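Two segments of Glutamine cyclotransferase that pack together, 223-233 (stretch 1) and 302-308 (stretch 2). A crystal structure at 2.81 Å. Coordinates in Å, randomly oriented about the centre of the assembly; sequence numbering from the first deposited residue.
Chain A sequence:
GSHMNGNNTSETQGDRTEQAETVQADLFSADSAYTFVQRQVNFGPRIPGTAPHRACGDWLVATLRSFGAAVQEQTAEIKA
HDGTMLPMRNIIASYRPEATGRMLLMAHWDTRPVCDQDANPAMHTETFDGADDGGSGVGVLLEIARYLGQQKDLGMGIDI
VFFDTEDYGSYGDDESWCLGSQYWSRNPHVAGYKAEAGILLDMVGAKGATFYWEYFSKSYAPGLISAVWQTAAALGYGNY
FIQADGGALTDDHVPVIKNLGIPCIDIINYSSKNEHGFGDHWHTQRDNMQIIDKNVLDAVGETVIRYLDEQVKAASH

Stretch 1 (223-233) GLISAVWQTAA
Stretch 2 (302-308) ETVIRYL

Both stretches are helical throughout, with phi and psi near -60° and -45°, and both helices extend beyond the segments at each end. Regular i to i+4 hydrogen bonds run along them, such as Ala232 N to Val228 O (2.9 Å) and Tyr307 N to Thr303 O (2.9 Å). The axes approach to 9.0 Å, and their N-to-C directions make an angle of 116°, so the helices cross steeply. Two places fix the register: the CA atoms of Ala232 and Thr303 lie 5.3 Å apart, and those of Val228 and Tyr307 6.4 Å apart.

No hydrogen bond joins the stretches; packing holds them, burying 352 Å² in all. The principal knob is Tyr307 (chi1 t, 171°; chi2 89°), which points toward stretch 1 and enters a hole formed by Leu224, Ala227, Val228 and Thr231. Val228 (chi1 t) lays CG2 over one ring face, 4.3 Å from the centroid of the Tyr307 ring and 16° off its normal, a CH-pi contact. At the ring edge, Ala227 CB lies 3.6 Å from Tyr307 CE1, its short side chain fitting closely beside the ring. Leu224 (chi1 t, chi2 p) starts sideways but reaches inward, bringing CD1 to 3.7 Å from Tyr307 CZ. The Tyr307 hydroxyl is hydrogen-bonded elsewhere in the structure, so the ring can be buried without leaving its polar end unsatisfied.

Near the closer CA pair, Ala232 and Thr303, small residues suit the narrow gap. Ala232 CB sits 3.5 Å from Thr303 OG1. Thr303 (chi1 m) places CG2 3.8 Å from Val228 CG1, while Thr231 CG2 packs 3.8 Å from Thr303 CG2 and 4.0 Å from Arg306 CB. Thr231 (chi1 m) satisfies its hydroxyl within its own helix, OG1 donating to Ala227 O at 3.1 Å, and offers its methyl to the partner. Arg306 contributes its aliphatic base, but its end leads away.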

# COMPACT_ATOMS: atom_id res chain seq x y z
N GLY A 223 11.36 12.30 -11.13
CA GLY A 223 10.33 13.31 -11.34
C GLY A 223 9.12 13.01 -10.50
O GLY A 223 8.58 13.90 -9.85
N LEU A 224 8.73 11.74 -10.45
CA LEU A 224 7.60 11.32 -9.64
C LEU A 224 7.80 11.66 -8.17
O LEU A 224 6.97 12.35 -7.57
CB LEU A 224 7.41 9.81 -9.81
CG LEU A 224 6.19 9.22 -9.12
CD1 LEU A 224 4.96 10.10 -9.32
CD2 LEU A 224 6.01 7.80 -9.64
N ILE A 225 8.92 11.24 -7.60
CA ILE A 225 9.20 11.52 -6.19
C ILE A 225 9.14 13.03 -5.91
O ILE A 225 8.56 13.46 -4.90
CB ILE A 225 10.53 10.86 -5.78
CG1 ILE A 225 10.55 10.50 -4.30
CG2 ILE A 225 11.76 11.70 -6.14
CD1 ILE A 225 11.82 9.80 -3.90
N SER A 226 9.70 13.85 -6.81
CA SER A 226 9.67 15.30 -6.59
C SER A 226 8.25 15.85 -6.68
O SER A 226 7.84 16.68 -5.85
CB SER A 226 10.58 16.02 -7.59
OG SER A 226 11.92 15.57 -7.49
N ALA A 227 7.51 15.44 -7.71
CA ALA A 227 6.16 15.93 -7.90
C ALA A 227 5.27 15.64 -6.69
O ALA A 227 4.47 16.48 -6.28
CB ALA A 227 5.57 15.33 -9.18
N VAL A 228 5.39 14.45 -6.11
CA VAL A 228 4.56 14.13 -4.95
C VAL A 228 4.97 14.99 -3.76
O VAL A 228 4.14 15.66 -3.14
CB VAL A 228 4.64 12.63 -4.62
CG1 VAL A 228 3.94 12.36 -3.30
CG2 VAL A 228 3.99 11.81 -5.72
N TRP A 229 6.27 15.01 -3.45
CA TRP A 229 6.76 15.70 -2.27
C TRP A 229 6.54 17.20 -2.36
O TRP A 229 6.38 17.88 -1.33
CB TRP A 229 8.23 15.38 -2.06
CG TRP A 229 8.51 14.36 -0.98
CD1 TRP A 229 9.17 14.58 0.21
CD2 TRP A 229 8.14 12.97 -0.99
NE1 TRP A 229 9.25 13.40 0.93
CE2 TRP A 229 8.62 12.41 0.22
CE3 TRP A 229 7.46 12.15 -1.90
CZ2 TRP A 229 8.44 11.07 0.54
CZ3 TRP A 229 7.27 10.82 -1.58
CH2 TRP A 229 7.76 10.29 -0.38
N GLN A 230 6.59 17.76 -3.57
CA GLN A 230 6.27 19.17 -3.74
C GLN A 230 4.78 19.42 -3.57
O GLN A 230 4.38 20.46 -3.04
CB GLN A 230 6.78 19.63 -5.10
CG GLN A 230 8.26 19.91 -5.02
CD GLN A 230 8.79 20.82 -6.10
OE1 GLN A 230 9.19 21.96 -5.83
NE2 GLN A 230 8.84 20.32 -7.34
N THR A 231 3.93 18.48 -4.00
CA THR A 231 2.51 18.61 -3.71
C THR A 231 2.28 18.66 -2.21
O THR A 231 1.65 19.60 -1.70
CB THR A 231 1.74 17.44 -4.34
OG1 THR A 231 1.67 17.61 -5.77
CG2 THR A 231 0.33 17.28 -3.73
N ALA A 232 2.83 17.69 -1.48
CA ALA A 232 2.77 17.69 -0.02
C ALA A 232 3.22 19.03 0.56
O ALA A 232 2.51 19.64 1.36
CB ALA A 232 3.62 16.54 0.52
N ALA A 233 4.41 19.49 0.17
CA ALA A 233 4.91 20.81 0.56
C ALA A 233 3.86 21.89 0.38
O ALA A 233 3.48 22.57 1.34
CB ALA A 233 6.17 21.14 -0.26
N GLU A 302 -4.54 13.26 1.28
CA GLU A 302 -4.79 14.50 0.56
C GLU A 302 -3.68 14.80 -0.43
O GLU A 302 -3.95 15.36 -1.51
CB GLU A 302 -4.97 15.67 1.54
CG GLU A 302 -5.53 16.92 0.89
CD GLU A 302 -7.01 16.80 0.53
OE1 GLU A 302 -7.78 16.28 1.37
OE2 GLU A 302 -7.39 17.24 -0.58
N THR A 303 -2.44 14.39 -0.13
CA THR A 303 -1.35 14.55 -1.10
C THR A 303 -1.61 13.71 -2.35
O THR A 303 -1.60 14.23 -3.47
CB THR A 303 0.02 14.19 -0.49
OG1 THR A 303 0.39 15.12 0.54
CG2 THR A 303 1.08 14.23 -1.54
N VAL A 304 -1.90 12.43 -2.17
CA VAL A 304 -2.00 11.55 -3.34
C VAL A 304 -3.18 11.94 -4.21
O VAL A 304 -3.06 12.00 -5.44
CB VAL A 304 -2.07 10.08 -2.89
CG1 VAL A 304 -2.40 9.20 -4.05
CG2 VAL A 304 -0.76 9.67 -2.30
N ILE A 305 -4.34 12.22 -3.60
CA ILE A 305 -5.51 12.62 -4.39
C ILE A 305 -5.23 13.91 -5.17
O ILE A 305 -5.58 14.03 -6.35
CB ILE A 305 -6.76 12.71 -3.48
CG1 ILE A 305 -8.04 12.65 -4.32
CG2 ILE A 305 -6.79 13.99 -2.66
CD1 ILE A 305 -9.19 12.03 -3.60
N ARG A 306 -4.56 14.88 -4.53
CA ARG A 306 -4.23 16.13 -5.21
C ARG A 306 -3.28 15.89 -6.37
O ARG A 306 -3.47 16.41 -7.47
CB ARG A 306 -3.63 17.11 -4.21
CG ARG A 306 -4.68 17.75 -3.43
CD ARG A 306 -5.34 18.81 -4.26
NE ARG A 306 -6.55 19.27 -3.58
CZ ARG A 306 -6.59 19.90 -2.41
NH1 ARG A 306 -5.47 20.19 -1.76
NH2 ARG A 306 -7.76 20.25 -1.90
N TYR A 307 -2.23 15.11 -6.14
CA TYR A 307 -1.34 14.77 -7.23
C TYR A 307 -2.12 14.05 -8.33
O TYR A 307 -1.90 14.27 -9.53
CB TYR A 307 -0.18 13.90 -6.72
CG TYR A 307 0.64 13.34 -7.84
CD1 TYR A 307 1.71 14.06 -8.36
CD2 TYR A 307 0.28 12.15 -8.46
CE1 TYR A 307 2.44 13.57 -9.42
CE2 TYR A 307 0.98 11.66 -9.53
CZ TYR A 307 2.07 12.37 -10.01
OH TYR A 307 2.77 11.86 -11.07
N LEU A 308 -3.06 13.18 -7.94
CA LEU A 308 -3.89 12.46 -8.90
C LEU A 308 -4.85 13.39 -9.62
O LEU A 308 -5.18 13.16 -10.79
CB LEU A 308 -4.64 11.33 -8.19
CG LEU A 308 -5.41 10.31 -9.02
CD1 LEU A 308 -4.55 9.71 -10.12
CD2 LEU A 308 -5.86 9.21 -8.09